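Bd0816 (Bdellovibrio bacteriovorus HD100, PDB 5CER) probably acts as a serine-type D-Ala-D-Ala carboxypeptidase of the peptidase S13 family, cleaving the terminal D-alanine from peptidoglycan stem peptides. Local coordinates at residues A[298-303]-A[379-384]; A[161-166]-A[386-391]. The protein carries 2 engineered substitutions. One frame throughout, in Å; residues are numbered along the deposited sequence.

Overall arrangement
Both contacts are made by one irregular loop, the chain between helix 356-375 and strand 399-400. In interaction 1 its 379-384 portion meets the loop 298-303, just after the edge strand 296-297 of the six-stranded antiparallel sheet; in interaction 2 its 386-391 portion meets the end of helix 151-163. The chain thus leads from that sheet towards the mixed sheet to which strand 399-400 belongs. The contact centres lie about 18 Å apart, and interaction 1 is nested along the chain within the loop closed by interaction 2. They also touch: Ser302 N lies 2.8 Å from Glu386 OE2, probably a hydrogen bond, and Tyr384 OH is hydrogen-bonded to Ile387 N.

Interaction 1: A[298-303]-A[379-384]; sequences ANKDSD and PKEIQY
Tyr384 and Asp301 are joined by a short hydrogen bond, the phenol OH donating to OD1 at 2.6 Å. It reaches the syn lone pair of OD1, on the side of the other carboxylate oxygen, and the carboxylate stands almost upright to the ring, their planes 82° apart. OD1 lies at the ring edge, near its plane. Lys300 comes to the same edge, its CB 3.9 Å from Tyr384 CD2, while its chain and the tyrosine slide past each other in opposite directions. The lysine CD passes 4.1 Å from Tyr384 CD2, and a bend at chi4 (-78°) turns NZ off the otherwise extended chain. NZ then forms a salt bridge with Glu381, 3.1 Å from OE2, met from above the carboxylate plane (59° out of it). Glu381 is exposed and touches a crystal neighbour, so its exact pose may owe something to the lattice.

The contact joins the loop after edge strand 296-297 to the irregular chain after helix 356-375, with Lys208 of helix 203-213 behind it. Asp301 OD2 forms a salt bridge with Lys208 NZ and accepts a hydrogen bond from Val297 N, which fix the turn of the carboxylate; Tyr384 OH is also bonded to Lys208 NZ. The buried aspartate is therefore engaged through both oxygens, and the neighbouring lysine would be expected to favour its charged form, whereas the Lys300-Glu381 pair lies nearer solvent, where its charges are probably better screened.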
# COMPACT_ATOMS: atom_id res chain seq x y z
N ALA A 298 -0.16 6.73 -9.94
CA ALA A 298 -1.31 5.96 -10.41
C ALA A 298 -0.96 5.18 -11.65
O ALA A 298 -0.45 5.72 -12.62
CB ALA A 298 -2.49 6.86 -10.69
N ASN A 299 -1.27 3.88 -11.61
CA ASN A 299 -1.06 2.97 -12.71
C ASN A 299 0.39 2.60 -12.96
O ASN A 299 0.68 1.43 -13.17
CB ASN A 299 -1.75 3.44 -14.00
CG ASN A 299 -1.69 2.44 -15.11
OD1 ASN A 299 -1.15 2.73 -16.17
ND2 ASN A 299 -2.23 1.26 -14.89
N LYS A 300 1.30 3.57 -12.93
CA LYS A 300 2.69 3.30 -13.25
C LYS A 300 3.49 2.54 -12.19
O LYS A 300 4.39 1.78 -12.55
CB LYS A 300 3.41 4.59 -13.65
CG LYS A 300 2.97 5.10 -15.03
CD LYS A 300 3.64 6.44 -15.31
CE LYS A 300 2.97 7.24 -16.40
NZ LYS A 300 3.35 6.68 -17.72
N ASP A 301 3.14 2.68 -10.91
CA ASP A 301 3.76 1.83 -9.87
C ASP A 301 2.93 0.57 -9.64
O ASP A 301 1.95 0.58 -8.88
CB ASP A 301 3.93 2.61 -8.58
CG ASP A 301 5.05 3.61 -8.66
OD1 ASP A 301 6.12 3.24 -9.18
OD2 ASP A 301 4.82 4.80 -8.26
N SER A 302 3.30 -0.50 -10.34
CA SER A 302 2.58 -1.78 -10.31
C SER A 302 2.53 -2.38 -8.98
O SER A 302 1.58 -3.08 -8.68
CB SER A 302 3.25 -2.85 -11.17
OG SER A 302 3.62 -2.38 -12.45
N ASP A 303 3.58 -2.21 -8.22
CA ASP A 303 3.63 -2.83 -6.91
C ASP A 303 3.24 -1.74 -5.91
O ASP A 303 4.05 -1.25 -5.12
CB ASP A 303 5.04 -3.39 -6.64
CG ASP A 303 5.12 -4.32 -5.41
OD1 ASP A 303 4.13 -4.47 -4.68
OD2 ASP A 303 6.21 -4.87 -5.19
N PRO A 379 -6.38 15.37 -18.02
CA PRO A 379 -5.13 14.95 -17.44
C PRO A 379 -3.94 15.39 -18.27
O PRO A 379 -4.06 15.55 -19.49
CB PRO A 379 -5.25 13.43 -17.45
CG PRO A 379 -6.18 13.11 -18.55
CD PRO A 379 -7.14 14.26 -18.61
N LYS A 380 -2.81 15.56 -17.62
CA LYS A 380 -1.53 15.68 -18.30
C LYS A 380 -0.62 14.61 -17.72
O LYS A 380 -0.30 14.64 -16.52
CB LYS A 380 -0.93 17.06 -18.10
CG LYS A 380 0.48 17.18 -18.65
CD LYS A 380 0.99 18.58 -18.63
CE LYS A 380 2.33 18.67 -19.31
NZ LYS A 380 2.82 20.07 -19.39
N GLU A 381 -0.17 13.70 -18.55
CA GLU A 381 0.58 12.57 -18.05
C GLU A 381 1.91 13.03 -17.44
O GLU A 381 2.57 13.90 -17.99
CB GLU A 381 0.81 11.56 -19.18
CG GLU A 381 1.62 10.34 -18.79
CD GLU A 381 1.72 9.31 -19.90
OE1 GLU A 381 0.72 9.13 -20.62
OE2 GLU A 381 2.79 8.67 -20.04
N ILE A 382 2.28 12.41 -16.33
CA ILE A 382 3.46 12.79 -15.56
C ILE A 382 4.79 12.13 -16.17
O ILE A 382 4.78 10.96 -16.59
CB ILE A 382 3.22 12.52 -13.99
CG1 ILE A 382 2.37 13.70 -13.25
CG2 ILE A 382 4.54 12.25 -13.30
CD1 ILE A 382 3.02 15.09 -13.14
N GLN A 383 5.90 12.89 -16.23
CA GLN A 383 7.24 12.34 -16.56
C GLN A 383 7.74 11.42 -15.44
O GLN A 383 8.19 11.90 -14.40
CB GLN A 383 8.28 13.47 -16.71
CG GLN A 383 8.41 14.14 -18.09
CD GLN A 383 9.67 13.76 -18.89
OE1 GLN A 383 10.60 13.06 -18.44
NE2 GLN A 383 9.68 14.23 -20.14
N TYR A 384 7.63 10.10 -15.60
CA TYR A 384 7.96 9.17 -14.52
C TYR A 384 8.27 7.79 -15.03
O TYR A 384 7.59 7.26 -15.91
CB TYR A 384 6.81 9.07 -13.47
CG TYR A 384 7.06 8.05 -12.36
CD1 TYR A 384 7.96 8.33 -11.32
CD2 TYR A 384 6.38 6.81 -12.34
CE1 TYR A 384 8.19 7.41 -10.30
CE2 TYR A 384 6.60 5.87 -11.32
CZ TYR A 384 7.51 6.16 -10.30
OH TYR A 384 7.75 5.25 -9.33

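Interaction 2: A[161-166]-A[386-391]; sequences ATKAKV and EILALP
Leu388 and Leu390 point from 386-391 towards the end of helix 151-163, and each uses one methyl group. CD1 of Leu390 makes the closest approach, 3.5 Å from Ala164 CB, and also rests 4.0 Å from the backbone atom Ala161 CA. Leu388 has CG anti to its backbone N (chi1 177°), which carries CG toward the helix end, and its CD2 lies against the aliphatic part of Lys163, 4.0 Å from CD and 4.1 Å from CB; the two side chains cross obliquely. The same CD2 is a looser neighbour of Ala164 CB at 4.4 Å, so the alanine methyl is met by both leucines.

Helix 151-163 ends in a Schellman motif: Ala164 is the first residue to leave helical phi/psi and Lys165, with phi at 59°, is the C-prime residue. The paired bonds run from Val166 N to Ala161 O (2.7 Å) and from Lys165 N to Thr162 O (3.1 Å). No hydrogen bond crosses between 161-166 and 386-391; the leucine methyls meet carbon atoms of Ala161, Lys163 and Ala164. Further back along the helix, Leu390 packs on Leu157 and on Arg160, and Leu388 also touches Arg160.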
# COMPACT_ATOMS: atom_id res chain seq x y z
N ALA A 161 16.96 -7.64 -7.97
CA ALA A 161 18.30 -7.05 -7.80
C ALA A 161 19.03 -6.91 -9.12
O ALA A 161 19.68 -5.87 -9.39
CB ALA A 161 19.13 -7.87 -6.82
N THR A 162 18.96 -7.96 -9.93
CA THR A 162 19.56 -7.97 -11.27
C THR A 162 18.95 -6.92 -12.18
O THR A 162 19.69 -6.23 -12.89
CB THR A 162 19.50 -9.38 -11.90
OG1 THR A 162 20.27 -10.28 -11.08
CG2 THR A 162 20.09 -9.41 -13.32
N LYS A 163 17.63 -6.75 -12.16
CA LYS A 163 17.06 -5.61 -12.89
C LYS A 163 17.59 -4.30 -12.36
O LYS A 163 17.82 -3.38 -13.14
CB LYS A 163 15.56 -5.55 -12.83
CG LYS A 163 14.95 -4.69 -13.93
CD LYS A 163 13.47 -4.38 -13.70
CE LYS A 163 12.89 -3.58 -14.80
NZ LYS A 163 12.10 -4.49 -15.66
N ALA A 164 17.74 -4.20 -11.05
CA ALA A 164 18.31 -2.99 -10.42
C ALA A 164 19.86 -2.87 -10.52
O ALA A 164 20.45 -1.98 -9.89
CB ALA A 164 17.89 -2.93 -8.98
N LYS A 165 20.51 -3.75 -11.31
CA LYS A 165 21.95 -3.74 -11.49
C LYS A 165 22.70 -3.92 -10.13
O LYS A 165 23.79 -3.39 -9.96
CB LYS A 165 22.41 -2.46 -12.21
CG LYS A 165 21.86 -2.31 -13.63
CD LYS A 165 22.07 -0.93 -14.26
CE LYS A 165 21.92 -0.91 -15.80
NZ LYS A 165 21.94 -2.20 -16.56
N VAL A 166 22.14 -4.70 -9.21
CA VAL A 166 22.81 -5.08 -7.96
C VAL A 166 23.16 -6.54 -8.02
O VAL A 166 22.35 -7.37 -8.36
CB VAL A 166 21.94 -4.85 -6.70
CG1 VAL A 166 22.67 -5.33 -5.46
CG2 VAL A 166 21.55 -3.39 -6.57
N GLU A 386 8.98 3.87 -13.38
CA GLU A 386 8.68 3.11 -12.21
C GLU A 386 9.96 2.89 -11.43
O GLU A 386 10.91 2.34 -11.95
CB GLU A 386 8.02 1.79 -12.61
CG GLU A 386 7.75 0.84 -11.44
CD GLU A 386 6.84 -0.31 -11.80
OE1 GLU A 386 6.85 -0.77 -12.96
OE2 GLU A 386 6.04 -0.74 -10.95
N ILE A 387 9.97 3.34 -10.18
CA ILE A 387 11.06 3.05 -9.25
C ILE A 387 10.91 1.62 -8.75
O ILE A 387 9.85 1.23 -8.31
CB ILE A 387 11.04 4.03 -8.05
CG1 ILE A 387 11.32 5.46 -8.51
CG2 ILE A 387 12.02 3.59 -6.96
CD1 ILE A 387 10.78 6.54 -7.59
N LEU A 388 11.97 0.85 -8.85
CA LEU A 388 11.98 -0.48 -8.31
C LEU A 388 12.56 -0.29 -6.89
O LEU A 388 13.74 -0.02 -6.73
CB LEU A 388 12.80 -1.41 -9.19
CG LEU A 388 12.96 -2.88 -8.68
CD1 LEU A 388 11.66 -3.53 -8.19
CD2 LEU A 388 13.66 -3.78 -9.71
N ALA A 389 11.69 -0.38 -5.89
CA ALA A 389 12.02 0.04 -4.54
C ALA A 389 12.56 -1.09 -3.63
O ALA A 389 11.88 -1.65 -2.78
CB ALA A 389 10.82 0.72 -3.91
N LEU A 390 13.83 -1.40 -3.83
CA LEU A 390 14.53 -2.41 -3.02
C LEU A 390 15.13 -1.76 -1.77
O LEU A 390 15.46 -0.58 -1.80
CB LEU A 390 15.62 -3.08 -3.84
CG LEU A 390 15.10 -3.87 -5.05
CD1 LEU A 390 16.12 -4.05 -6.19
CD2 LEU A 390 14.68 -5.21 -4.50
N PRO A 391 15.31 -2.54 -0.71
CA PRO A 391 15.91 -2.02 0.48
C PRO A 391 17.43 -1.88 0.42
O PRO A 391 18.04 -1.48 1.43
CB PRO A 391 15.49 -3.02 1.54
CG PRO A 391 15.35 -4.30 0.81
CD PRO A 391 14.93 -3.96 -0.57